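Local coordinates for uncharacterized protein Atu2773 (Agrobacterium tumefaciens, PDB 2QV5) that is of unknown function but probably acts as a carbohydrate deacetylase of the divergent polysaccharide deacetylase family, at residues G29-G37 and A207-S218; L156-S167 and S177-V185. All coordinates share one frame; numbering follows the deposited sequence.

Interaction 1: residues G29-G37 and A207-S218; sequences GTRVAIVVG and ARRNGQAIGVAS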
loop_
_atom_site.group_PDB
_atom_site.type_symbol
_atom_site.label_atom_id
_atom_site.label_comp_id
_atom_site.label_asym_id
_atom_site.label_seq_id
_atom_site.Cartn_x
_atom_site.Cartn_y
_atom_site.Cartn_z
ATOM N N GLY A 29 -22.681 -4.003 0.080
ATOM C CA GLY A 29 -22.705 -2.696 -0.582
ATOM C C GLY A 29 -21.379 -2.373 -1.239
ATOM O O GLY A 29 -20.410 -3.113 -1.081
ATOM N N THR A 30 -21.338 -1.257 -1.959
ATOM C CA THR A 30 -20.126 -0.797 -2.651
ATOM C C THR A 30 -19.034 -0.459 -1.624
ATOM O O THR A 30 -19.300 0.221 -0.636
ATOM C CB THR A 30 -20.439 0.469 -3.509
ATOM O OG1 THR A 30 -21.424 0.159 -4.509
ATOM C CG2 THR A 30 -19.193 1.023 -4.177
ATOM N N ARG A 31 -17.813 -0.950 -1.837
ATOM C CA ARG A 31 -16.721 -0.637 -0.913
ATOM C C ARG A 31 -15.542 -0.061 -1.670
ATOM O O ARG A 31 -15.307 -0.428 -2.822
ATOM C CB ARG A 31 -16.266 -1.887 -0.164
ATOM C CG ARG A 31 -17.274 -2.495 0.784
ATOM C CD ARG A 31 -16.701 -3.745 1.428
ATOM N NE ARG A 31 -16.489 -4.818 0.449
ATOM C CZ ARG A 31 -15.778 -5.922 0.680
ATOM N NH1 ARG A 31 -15.210 -6.117 1.857
ATOM N NH2 ARG A 31 -15.619 -6.829 -0.272
ATOM N N VAL A 32 -14.805 0.837 -1.021
ATOM C CA VAL A 32 -13.642 1.473 -1.642
ATOM C C VAL A 32 -12.506 1.472 -0.621
ATOM O O VAL A 32 -12.746 1.791 0.537
ATOM C CB VAL A 32 -13.977 2.945 -2.068
ATOM C CG1 VAL A 32 -12.725 3.790 -2.263
ATOM C CG2 VAL A 32 -14.822 2.982 -3.354
ATOM N N ALA A 33 -11.293 1.093 -1.031
ATOM C CA ALA A 33 -10.092 1.359 -0.222
ATOM C C ALA A 33 -9.285 2.436 -0.928
ATOM O O ALA A 33 -9.251 2.487 -2.153
ATOM C CB ALA A 33 -9.236 0.105 -0.022
ATOM N N ILE A 34 -8.677 3.326 -0.152
ATOM C CA ILE A 34 -7.792 4.359 -0.711
ATOM C C ILE A 34 -6.517 4.314 0.102
ATOM O O ILE A 34 -6.575 4.368 1.332
ATOM C CB ILE A 34 -8.396 5.796 -0.645
ATOM C CG1 ILE A 34 -9.599 5.944 -1.583
ATOM C CG2 ILE A 34 -7.321 6.855 -1.007
ATOM C CD1 ILE A 34 -10.582 7.029 -1.154
ATOM N N VAL A 35 -5.385 4.170 -0.584
ATOM C CA VAL A 35 -4.086 4.233 0.045
ATOM C C VAL A 35 -3.412 5.570 -0.262
ATOM O O VAL A 35 -3.257 5.962 -1.428
ATOM C CB VAL A 35 -3.174 3.066 -0.413
ATOM C CG1 VAL A 35 -1.860 3.044 0.369
ATOM C CG2 VAL A 35 -3.897 1.750 -0.280
ATOM N N VAL A 36 -3.023 6.279 0.791
ATOM C CA VAL A 36 -2.183 7.450 0.627
ATOM C C VAL A 36 -0.795 7.049 1.113
ATOM O O VAL A 36 -0.594 6.763 2.297
ATOM C CB VAL A 36 -2.726 8.698 1.370
ATOM C CG1 VAL A 36 -1.754 9.879 1.204
ATOM C CG2 VAL A 36 -4.098 9.084 0.838
ATOM N N GLY A 37 0.154 7.012 0.185
ATOM C CA GLY A 37 1.488 6.534 0.500
ATOM C C GLY A 37 2.511 7.643 0.658
ATOM O O GLY A 37 2.184 8.832 0.565
ATOM N N ALA A 207 -15.764 0.954 -8.561
ATOM C CA ALA A 207 -16.287 0.369 -7.326
ATOM C C ALA A 207 -17.758 -0.013 -7.429
ATOM O O ALA A 207 -18.126 -1.091 -7.003
ATOM C CB ALA A 207 -16.091 1.321 -6.162
ATOM N N ARG A 208 -18.594 0.865 -7.986
ATOM C CA ARG A 208 -20.026 0.575 -8.060
ATOM C C ARG A 208 -20.296 -0.631 -8.960
ATOM O O ARG A 208 -21.082 -1.510 -8.597
ATOM C CB ARG A 208 -20.841 1.799 -8.504
ATOM C CG ARG A 208 -22.340 1.610 -8.316
ATOM C CD ARG A 208 -23.123 2.907 -8.425
ATOM N NE ARG A 208 -22.967 3.730 -7.228
ATOM C CZ ARG A 208 -22.362 4.911 -7.198
ATOM N NH1 ARG A 208 -21.865 5.437 -8.310
ATOM N NH2 ARG A 208 -22.278 5.581 -6.055
ATOM N N ARG A 209 -19.614 -0.688 -10.101
ATOM C CA ARG A 209 -19.769 -1.786 -11.059
ATOM C C ARG A 209 -19.185 -3.113 -10.556
ATOM O O ARG A 209 -19.824 -4.157 -10.668
ATOM C CB ARG A 209 -19.157 -1.387 -12.407
ATOM C CG ARG A 209 -19.184 -2.502 -13.465
ATOM C CD ARG A 209 -18.751 -2.019 -14.827
ATOM N NE ARG A 209 -19.717 -1.097 -15.410
ATOM C CZ ARG A 209 -20.750 -1.452 -16.178
ATOM N NH1 ARG A 209 -20.976 -2.722 -16.483
ATOM N NH2 ARG A 209 -21.558 -0.518 -16.654
ATOM N N ASN A 210 -17.977 -3.070 -9.992
ATOM C CA ASN A 210 -17.306 -4.287 -9.536
ATOM C C ASN A 210 -17.700 -4.734 -8.120
ATOM O O ASN A 210 -17.453 -5.881 -7.731
ATOM C CB ASN A 210 -15.774 -4.138 -9.655
ATOM C CG ASN A 210 -15.295 -4.059 -11.106
ATOM O OD1 ASN A 210 -16.071 -4.216 -12.043
ATOM N ND2 ASN A 210 -14.001 -3.822 -11.289
ATOM N N GLY A 211 -18.334 -3.842 -7.361
ATOM C CA GLY A 211 -18.611 -4.109 -5.954
ATOM C C GLY A 211 -17.541 -3.502 -5.061
ATOM O O GLY A 211 -17.845 -3.040 -3.964
ATOM N N GLN A 212 -16.293 -3.483 -5.540
ATOM C CA GLN A 212 -15.158 -2.924 -4.791
ATOM C C GLN A 212 -14.085 -2.363 -5.724
ATOM O O GLN A 212 -13.982 -2.783 -6.884
ATOM C CB GLN A 212 -14.543 -3.977 -3.851
ATOM C CG GLN A 212 -13.947 -5.206 -4.559
ATOM C CD GLN A 212 -13.452 -6.289 -3.608
ATOM O OE1 GLN A 212 -14.217 -6.824 -2.805
ATOM N NE2 GLN A 212 -12.169 -6.638 -3.719
ATOM N N ALA A 213 -13.300 -1.418 -5.209
ATOM C CA ALA A 213 -12.123 -0.899 -5.906
ATOM C C ALA A 213 -11.114 -0.251 -4.958
ATOM O O ALA A 213 -11.465 0.188 -3.865
ATOM C CB ALA A 213 -12.523 0.097 -6.993
ATOM N N ILE A 214 -9.862 -0.178 -5.415
ATOM C CA ILE A 214 -8.744 0.387 -4.657
ATOM C C ILE A 214 -8.137 1.543 -5.443
ATOM O O ILE A 214 -7.807 1.389 -6.621
ATOM C CB ILE A 214 -7.637 -0.665 -4.384
ATOM C CG1 ILE A 214 -8.168 -1.840 -3.545
ATOM C CG2 ILE A 214 -6.414 -0.002 -3.701
ATOM C CD1 ILE A 214 -7.253 -3.076 -3.528
ATOM N N GLY A 215 -8.026 2.706 -4.798
ATOM C CA GLY A 215 -7.309 3.848 -5.348
ATOM C C GLY A 215 -6.025 4.083 -4.581
ATOM O O GLY A 215 -5.953 3.801 -3.383
ATOM N N VAL A 216 -4.994 4.561 -5.272
ATOM C CA VAL A 216 -3.727 4.881 -4.617
ATOM C C VAL A 216 -3.345 6.344 -4.888
ATOM O O VAL A 216 -3.673 6.895 -5.939
ATOM C CB VAL A 216 -2.569 3.920 -5.018
ATOM C CG1 VAL A 216 -2.791 2.527 -4.449
ATOM C CG2 VAL A 216 -2.394 3.848 -6.530
ATOM N N ALA A 217 -2.708 6.964 -3.904
ATOM C CA ALA A 217 -2.189 8.321 -4.017
ATOM C C ALA A 217 -0.943 8.464 -3.138
ATOM O O ALA A 217 -0.631 7.570 -2.342
ATOM C CB ALA A 217 -3.244 9.319 -3.605
ATOM N N SER A 218 -0.216 9.563 -3.326
ATOM C CA SER A 218 0.913 9.935 -2.479
ATOM C C SER A 218 0.462 11.062 -1.582
ATOM O O SER A 218 -0.584 11.667 -1.839
ATOM C CB SER A 218 2.093 10.395 -3.336
ATOM O OG SER A 218 2.614 9.307 -4.065
HETATM O O HOH W 1 -18.180 -4.675 -1.926
HETATM O O HOH W 2 -21.308 -1.986 -6.104
#
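With CG anti to its carbonyl carbon (chi1 -66°) and a bend at chi3, Arg31 runs alongside Gln212, whose CG sits between its own backbone N and carbonyl carbon (chi1 63°) and whose chain is extended beyond. The two leave their strands on the same side. These shapes bring Arg31 NH2 to 2.9 Å from Gln212 OE1, with the guanidinium and amide planes steeply inclined. The bend also places Arg31 NE next to a water that lies in the guanidinium plane, at its edge. This water accepts from Arg31 NE and donates to the carbonyl oxygens of Gly29 and Gly211. It therefore ties the Gly29 carbonyl and the Arg31 side chain to the Gly211 turn. Gly211 has positive phi where helix 193-210 ends. A second water joins Thr30 OG1 to Arg208 O.

On the other face, Val32 CG2 packs on Ala207 CB at 3.5 Å. Thr30 CG2 reaches the same methyl at 3.7 Å from Ala207 CB.

The backbones pair in parallel, with short-segment axes 19° apart. Seven hydrogen bonds run from Arg31 N to Gly211 O at one end to Gly37 N to Ala217 O at the other. Ala213 N to Arg31 O is the longest, at 3.3 Å. Gly215 sits opposite Ile34 and adds no side chain to that face. On the Arg31 face, Ala33 CB meets Ile214 CG1 at 4.2 Å and Val35 CB meets Val216 CG1 at 4.1 Å.

Helix 244-247 lies against the face of Ala33, Val35 and Ile214 through Leu247 and Val244; Gln212 NE2 bonds to Leu247 O. Helices 193-210 and 221-233 pack on the face of Val32, Ile34 and Ala217. Strand 30-39 also pairs with strands 58-62 and 239-241.

Interaction 2: residues L156-S167 and S177-V185; sequences LLFLDDGSSAQS and SAPQGFADV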
loop_
_atom_site.group_PDB
_atom_site.type_symbol
_atom_site.label_atom_id
_atom_site.label_comp_id
_atom_site.label_asym_id
_atom_site.label_seq_id
_atom_site.Cartn_x
_atom_site.Cartn_y
_atom_site.Cartn_z
ATOM N N LEU A 156 1.186 -11.680 5.173
ATOM C CA LEU A 156 1.001 -10.321 4.696
ATOM C C LEU A 156 0.376 -10.330 3.302
ATOM O O LEU A 156 0.601 -11.261 2.511
ATOM C CB LEU A 156 2.353 -9.589 4.617
ATOM C CG LEU A 156 3.177 -9.390 5.891
ATOM C CD1 LEU A 156 4.658 -9.162 5.558
ATOM C CD2 LEU A 156 2.614 -8.222 6.689
ATOM N N LEU A 157 -0.392 -9.283 3.001
ATOM C CA LEU A 157 -0.938 -9.094 1.660
ATOM C C LEU A 157 0.053 -8.307 0.827
ATOM O O LEU A 157 0.889 -7.607 1.381
ATOM C CB LEU A 157 -2.278 -8.350 1.721
ATOM C CG LEU A 157 -2.348 -6.886 2.181
ATOM C CD1 LEU A 157 -2.133 -5.894 1.040
ATOM C CD2 LEU A 157 -3.715 -6.690 2.749
ATOM N N PHE A 158 -0.052 -8.422 -0.496
ATOM C CA PHE A 158 0.780 -7.659 -1.440
ATOM C C PHE A 158 -0.139 -6.778 -2.294
ATOM O O PHE A 158 -0.990 -7.276 -3.038
ATOM C CB PHE A 158 1.587 -8.638 -2.322
ATOM C CG PHE A 158 2.591 -7.976 -3.241
ATOM C CD1 PHE A 158 3.936 -7.918 -2.889
ATOM C CD2 PHE A 158 2.202 -7.450 -4.471
ATOM C CE1 PHE A 158 4.875 -7.317 -3.731
ATOM C CE2 PHE A 158 3.128 -6.842 -5.317
ATOM C CZ PHE A 158 4.465 -6.780 -4.952
ATOM N N LEU A 159 0.025 -5.469 -2.194
ATOM C CA LEU A 159 -0.725 -4.546 -3.030
ATOM C C LEU A 159 0.200 -4.023 -4.133
ATOM O O LEU A 159 1.233 -3.411 -3.870
ATOM C CB LEU A 159 -1.315 -3.401 -2.185
ATOM C CG LEU A 159 -2.105 -2.335 -2.957
ATOM C CD1 LEU A 159 -3.431 -2.879 -3.489
ATOM C CD2 LEU A 159 -2.335 -1.115 -2.111
ATOM N N ASP A 160 -0.158 -4.303 -5.373
ATOM C CA ASP A 160 0.613 -3.815 -6.503
ATOM C C ASP A 160 -0.059 -2.518 -6.952
ATOM O O ASP A 160 -1.274 -2.483 -7.179
ATOM C CB ASP A 160 0.632 -4.898 -7.596
ATOM C CG ASP A 160 1.580 -4.578 -8.760
ATOM O OD1 ASP A 160 1.566 -3.445 -9.290
ATOM O OD2 ASP A 160 2.321 -5.497 -9.176
ATOM N N ASP A 161 0.710 -1.440 -7.078
ATOM C CA ASP A 161 0.096 -0.131 -7.388
ATOM C C ASP A 161 -0.426 0.026 -8.837
ATOM O O ASP A 161 -1.097 1.006 -9.160
ATOM C CB ASP A 161 1.010 1.033 -6.971
ATOM C CG ASP A 161 2.180 1.252 -7.915
ATOM O OD1 ASP A 161 2.478 0.381 -8.754
ATOM O OD2 ASP A 161 2.827 2.314 -7.790
ATOM N N GLY A 162 -0.077 -0.932 -9.694
ATOM C CA GLY A 162 -0.580 -0.989 -11.066
ATOM C C GLY A 162 0.150 -0.101 -12.054
ATOM O O GLY A 162 -0.270 0.014 -13.207
ATOM N N SER A 163 1.246 0.519 -11.617
ATOM C CA SER A 163 2.019 1.427 -12.469
ATOM C C SER A 163 2.806 0.740 -13.593
ATOM O O SER A 163 3.251 1.401 -14.533
ATOM C CB SER A 163 2.934 2.321 -11.629
ATOM O OG SER A 163 3.727 1.577 -10.723
ATOM N N SER A 164 2.971 -0.577 -13.495
ATOM C CA SER A 164 3.580 -1.374 -14.562
ATOM C C SER A 164 2.572 -2.375 -15.092
ATOM O O SER A 164 2.085 -3.234 -14.347
ATOM C CB SER A 164 4.813 -2.118 -14.053
ATOM O OG SER A 164 5.674 -1.241 -13.355
ATOM N N ALA A 165 2.258 -2.263 -16.382
ATOM C CA ALA A 165 1.312 -3.172 -17.031
ATOM C C ALA A 165 1.903 -4.574 -17.244
ATOM O O ALA A 165 1.164 -5.555 -17.393
ATOM C CB ALA A 165 0.820 -2.576 -18.350
ATOM N N GLN A 166 3.232 -4.661 -17.229
ATOM C CA GLN A 166 3.934 -5.931 -17.420
ATOM C C GLN A 166 4.195 -6.683 -16.109
ATOM O O GLN A 166 4.844 -7.736 -16.112
ATOM C CB GLN A 166 5.252 -5.695 -18.172
ATOM C CG GLN A 166 5.066 -5.070 -19.554
ATOM C CD GLN A 166 4.023 -5.797 -20.387
ATOM O OE1 GLN A 166 4.156 -6.993 -20.672
ATOM N NE2 GLN A 166 2.973 -5.077 -20.781
ATOM N N SER A 167 3.678 -6.142 -15.002
ATOM C CA SER A 167 3.894 -6.711 -13.668
ATOM C C SER A 167 3.380 -8.141 -13.571
ATOM O O SER A 167 2.292 -8.466 -14.054
ATOM C CB SER A 167 3.241 -5.849 -12.585
ATOM O OG SER A 167 3.270 -6.521 -11.336
ATOM N N SER A 177 -0.500 -19.117 -4.191
ATOM C CA SER A 177 -1.621 -18.834 -3.265
ATOM C C SER A 177 -1.349 -17.717 -2.224
ATOM O O SER A 177 -1.648 -17.870 -1.038
ATOM C CB SER A 177 -2.152 -20.116 -2.592
ATOM O OG SER A 177 -2.690 -21.020 -3.542
ATOM N N ALA A 178 -0.783 -16.599 -2.682
ATOM C CA ALA A 178 -0.548 -15.436 -1.820
ATOM C C ALA A 178 -1.669 -14.404 -2.002
ATOM O O ALA A 178 -2.167 -14.236 -3.117
ATOM C CB ALA A 178 0.797 -14.813 -2.135
ATOM N N PRO A 179 -2.085 -13.721 -0.913
ATOM C CA PRO A 179 -3.101 -12.674 -1.055
ATOM C C PRO A 179 -2.509 -11.441 -1.754
ATOM O O PRO A 179 -1.489 -10.911 -1.313
ATOM C CB PRO A 179 -3.479 -12.344 0.396
ATOM C CG PRO A 179 -2.877 -13.424 1.221
ATOM C CD PRO A 179 -1.673 -13.875 0.492
ATOM N N GLN A 180 -3.147 -11.012 -2.842
ATOM C CA GLN A 180 -2.642 -9.929 -3.685
ATOM C C GLN A 180 -3.812 -9.168 -4.283
ATOM O O GLN A 180 -4.910 -9.717 -4.431
ATOM C CB GLN A 180 -1.750 -10.494 -4.796
ATOM C CG GLN A 180 -1.003 -9.484 -5.693
ATOM C CD GLN A 180 -1.740 -9.159 -6.999
ATOM O OE1 GLN A 180 -1.342 -8.265 -7.737
ATOM N NE2 GLN A 180 -2.820 -9.871 -7.271
ATOM N N GLY A 181 -3.570 -7.902 -4.605
ATOM C CA GLY A 181 -4.542 -7.059 -5.287
ATOM C C GLY A 181 -3.824 -5.984 -6.086
ATOM O O GLY A 181 -2.721 -5.565 -5.733
ATOM N N PHE A 182 -4.454 -5.557 -7.173
ATOM C CA PHE A 182 -3.968 -4.448 -7.994
ATOM C C PHE A 182 -4.815 -3.239 -7.647
ATOM O O PHE A 182 -6.037 -3.374 -7.456
ATOM C CB PHE A 182 -4.168 -4.757 -9.485
ATOM C CG PHE A 182 -3.131 -5.671 -10.086
ATOM C CD1 PHE A 182 -1.837 -5.218 -10.330
ATOM C CD2 PHE A 182 -3.469 -6.968 -10.468
ATOM C CE1 PHE A 182 -0.885 -6.055 -10.903
ATOM C CE2 PHE A 182 -2.509 -7.820 -11.047
ATOM C CZ PHE A 182 -1.227 -7.358 -11.263
ATOM N N ALA A 183 -4.183 -2.067 -7.544
ATOM C CA ALA A 183 -4.931 -0.831 -7.464
ATOM C C ALA A 183 -5.649 -0.650 -8.782
ATOM O O ALA A 183 -5.086 -0.931 -9.848
ATOM C CB ALA A 183 -4.015 0.361 -7.205
ATOM N N ASP A 184 -6.897 -0.205 -8.692
ATOM C CA ASP A 184 -7.730 0.078 -9.859
ATOM C C ASP A 184 -7.454 1.456 -10.457
ATOM O O ASP A 184 -7.533 1.637 -11.674
ATOM C CB ASP A 184 -9.207 -0.004 -9.473
ATOM C CG ASP A 184 -9.625 -1.398 -9.022
ATOM O OD1 ASP A 184 -10.005 -2.214 -9.888
ATOM O OD2 ASP A 184 -9.588 -1.670 -7.797
ATOM N N VAL A 185 -7.165 2.443 -9.604
ATOM C CA VAL A 185 -7.012 3.830 -10.056
ATOM C C VAL A 185 -5.829 4.497 -9.350
ATOM O O VAL A 185 -5.711 4.400 -8.131
ATOM C CB VAL A 185 -8.305 4.672 -9.759
ATOM C CG1 VAL A 185 -8.212 6.082 -10.357
ATOM C CG2 VAL A 185 -9.553 3.969 -10.266
HETATM O O HOH W 3 0.909 -11.741 -0.160
#
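The Phe182 ring runs alongside the Asp160 carboxylate, with Asp160 CG 3.6 Å from Phe182 CE1 and the two planes 47° apart. Ser167 OG lies at the ring edge, near the plane. Gln180 OE1, from the same strand as Phe182, sits over the centre of one face, 3.5 Å above the ring plane. On the sheet face that carries Asp160 and Phe182, Phe158 CD2 meets Gln180 CG at 4.0 Å, obliquely. Gln180 bends at chi2 (-95°), which turns its amide along the strand toward Phe182.

The Asp160 carboxylate is held at both oxygens. Asp160 OD1 takes Gly162 N on its anti lone pair at 3.0 Å, an Asx turn. Asp160 OD2 accepts from Ser167 OG at 2.6 Å. These bonds fix the rotation of the carboxylate. Ser169 OG is in hydrogen-bonding contact with both Asp160 OD2 and Gln180 OE1, which must share its single proton.

Four backbone hydrogen bonds join the strands in parallel. A water donates to both Leu156 O and Pro179 O. Strands 157-160 and 180-186, linked by helix 169-176, form a beta-alpha-beta unit of a closed parallel barrel, consistent with the distorted beta/alpha barrel of polysaccharide deacetylases.

In the fold
Interactions 1 and 2 belong to one parallel sheet, with centres about 13 Å apart. Strand 180-186 pairs with strand 157-160 in interaction 2 and, further along, with strand 212-218 of interaction 1. The two contacts touch directly: Asp184 N lies 2.8 Å from Ile214 O, and Val216 N lies 3.0 Å from Val185 O, both probable hydrogen bonds. Helix 193-210 connects strand 180-186 to strand 212-218. Along the chain, residues 29-37 come first, both segments of interaction 2 follow, and residues 207-218 come last. Interaction 2 thus joins consecutive strands, whereas in interaction 1 the pairing of 30-39 with 212-218 closes the ring of parallel strands into a barrel.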